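Side-chain contact in mutual gliding-motility protein MglA (Myxococcus xanthus DK 1622, PDB 6H17), which acts as a small GTPase switch that coordinates the two gliding motility systems of the cell and controls the direction and speed of gliding: residues I4-S7 with S8-I11. Numbering follows the deposited sequence.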
ATOM      1  N   ILE A   4       9.661  -4.150 -17.160  1.00 21.33           N
ATOM      2  CA  ILE A   4      10.019  -5.481 -17.633  1.00 19.64           C
ATOM      3  C   ILE A   4      11.256  -5.350 -18.504  1.00 18.98           C
ATOM      4  O   ILE A   4      11.252  -4.609 -19.500  1.00 21.39           O
ATOM      5  CB  ILE A   4       8.878  -6.159 -18.407  1.00 21.25           C
ATOM      6  CG1 ILE A   4       7.594  -6.153 -17.573  1.00 22.52           C
ATOM      7  CG2 ILE A   4       9.278  -7.578 -18.819  1.00 25.50           C
ATOM      8  CD1 ILE A   4       6.419  -6.818 -18.243  1.00 34.92           C
ATOM      9  N   ASN A   5      12.319  -6.053 -18.126  1.00 17.45           N
ATOM     10  CA  ASN A   5      13.538  -6.130 -18.931  1.00 17.02           C
ATOM     11  C   ASN A   5      13.533  -7.510 -19.580  1.00 17.23           C
ATOM     12  O   ASN A   5      13.803  -8.517 -18.920  1.00 17.46           O
ATOM     13  CB  ASN A   5      14.749  -5.886 -18.038  1.00 18.14           C
ATOM     14  CG  ASN A   5      16.050  -5.817 -18.815  1.00 17.68           C
ATOM     15  OD1 ASN A   5      16.194  -6.419 -19.863  1.00 19.41           O
ATOM     16  ND2 ASN A   5      17.038  -5.130 -18.240  1.00 20.85           N
ATOM     17  N   TYR A   6      13.208  -7.569 -20.873  1.00 17.57           N
ATOM     18  CA  TYR A   6      13.099  -8.842 -21.568  1.00 17.94           C
ATOM     19  C   TYR A   6      14.460  -9.458 -21.859  1.00 18.97           C
ATOM     20  O   TYR A   6      14.541 -10.658 -22.168  1.00 19.89           O
ATOM     21  CB  TYR A   6      12.285  -8.670 -22.851  1.00 21.48           C
ATOM     22  CG  TYR A   6      10.812  -8.431 -22.610  1.00 23.73           C
ATOM     23  CD1 TYR A   6       9.949  -9.495 -22.405  1.00 22.95           C
ATOM     24  CD2 TYR A   6      10.286  -7.150 -22.591  1.00 25.83           C
ATOM     25  CE1 TYR A   6       8.595  -9.291 -22.179  1.00 24.04           C
ATOM     26  CE2 TYR A   6       8.929  -6.935 -22.367  1.00 24.48           C
ATOM     27  CZ  TYR A   6       8.095  -8.020 -22.169  1.00 26.81           C
ATOM     28  OH  TYR A   6       6.747  -7.840 -21.944  1.00 30.38           O
ATOM     29  N   SER A   7      15.534  -8.673 -21.777  1.00 18.89           N
ATOM     30  CA  SER A   7      16.863  -9.232 -21.971  1.00 18.96           C
ATOM     31  C   SER A   7      17.329  -9.938 -20.709  1.00 17.37           C
ATOM     32  O   SER A   7      17.719 -11.113 -20.760  1.00 19.60           O
ATOM     33  CB  SER A   7      17.839  -8.128 -22.374  1.00 21.35           C
ATOM     34  OG  SER A   7      17.501  -7.622 -23.645  1.00 24.97           O
ATOM     35  N   SER A   8      17.281  -9.254 -19.560  1.00 16.11           N
ATOM     36  CA  SER A   8      17.737  -9.846 -18.310  1.00 15.57           C
ATOM     37  C   SER A   8      16.695 -10.752 -17.686  1.00 15.56           C
ATOM     38  O   SER A   8      17.012 -11.499 -16.757  1.00 16.11           O
ATOM     39  CB  SER A   8      18.085  -8.754 -17.304  1.00 15.88           C
ATOM     40  OG  SER A   8      16.912  -8.052 -16.941  1.00 17.41           O
ATOM     41  N   ARG A   9      15.460 -10.695 -18.170  1.00 15.58           N
ATOM     42  CA  ARG A   9      14.349 -11.493 -17.651  1.00 16.07           C
ATOM     43  C   ARG A   9      13.948 -11.051 -16.250  1.00 14.75           C
ATOM     44  O   ARG A   9      13.668 -11.883 -15.384  1.00 17.84           O
ATOM     45  CB  ARG A   9      14.627 -13.001 -17.660  1.00 15.68           C
ATOM     46  CG  ARG A   9      15.223 -13.526 -18.929  1.00 20.84           C
ATOM     47  CD  ARG A   9      14.343 -13.223 -20.076  1.00 23.28           C
ATOM     48  NE  ARG A   9      13.055 -13.920 -20.026  1.00 21.60           N
ATOM     49  CZ  ARG A   9      12.128 -13.797 -20.965  1.00 28.66           C
ATOM     50  NH1 ARG A   9      12.339 -12.988 -21.997  1.00 26.08           N
ATOM     51  NH2 ARG A   9      10.998 -14.475 -20.874  1.00 25.72           N
ATOM     52  N   GLU A  10      13.938  -9.749 -15.999  1.00 14.92           N
ATOM     53  CA  GLU A  10      13.597  -9.202 -14.692  1.00 16.38           C
ATOM     54  C   GLU A  10      12.383  -8.302 -14.787  1.00 14.09           C
ATOM     55  O   GLU A  10      12.262  -7.495 -15.707  1.00 16.64           O
ATOM     56  CB  GLU A  10      14.785  -8.420 -14.100  1.00 20.05           C
ATOM     57  CG  GLU A  10      16.003  -9.323 -13.916  1.00 27.81           C
ATOM     58  CD  GLU A  10      17.111  -8.719 -13.072  1.00 47.56           C
ATOM     59  OE1 GLU A  10      18.170  -9.379 -12.923  1.00 29.60           O
ATOM     60  OE2 GLU A  10      16.931  -7.593 -12.560  1.00 52.60           O
ATOM     61  N   ILE A  11      11.485  -8.464 -13.822  1.00 14.29           N
ATOM     62  CA  ILE A  11      10.297  -7.630 -13.680  1.00 14.50           C
ATOM     63  C   ILE A  11      10.324  -6.991 -12.302  1.00 14.87           C
ATOM     64  O   ILE A  11      10.470  -7.685 -11.298  1.00 15.68           O
ATOM     65  CB  ILE A  11       9.011  -8.466 -13.833  1.00 14.63           C
ATOM     66  CG1 ILE A  11       8.946  -9.135 -15.207  1.00 15.47           C
ATOM     67  CG2 ILE A  11       7.785  -7.606 -13.566  1.00 16.46           C
ATOM     68  CD1 ILE A  11       7.789 -10.096 -15.359  1.00 17.06           C
TER
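Arg9 NH1 comes up to the edge of the Tyr6 ring, near the ring plane, while Ile4 CG2 sits over the centre of one ring face, 3.5 Å above it. The guanidinium meets Tyr6 by its own edge as well: NH1 donates in its plane to Tyr6 O (3.2 Å), on a lone pair of that carbonyl. Bends at chi2 and chi3 curl the arginine back over the turn, where Gly69 O takes NE and Phe70 makes a cation-pi contact. How a short loop can close a hairpin is illustrated by residues 6-9, which join strand 3-5, at the edge of the GTPase sheet, to strand 10-18. Asn5 N bonds almost straight to Glu10 O (2.8 Å), and Asn5 O receives Glu10 N and, weakly, Arg9 N; two residues facing one make a G1 beta bulge, and Arg9, its first residue, takes the left-handed backbone conformation (phi 69°) expected there. The Asn5 side chain turns back over the loop, with CG anti to the backbone N (chi1 -175°). Its OD1 accepts Ser8 N at 3.1 Å, the donor lying well above the carbonyl plane, and a weak second bond from Ser7 N. An alanine here would probably leave the backbone N-H groups of Ser7 and Ser8 without their shared acceptor and let the loop flex. Ser8 OG packs close against the same amide, 3.0 Å from Asn5 CG. On the other face of the hairpin, Ile4 and Ile11 lie side by side, CG2 of the first 3.9 Å from CG1 of the second, and both rest on Phe70.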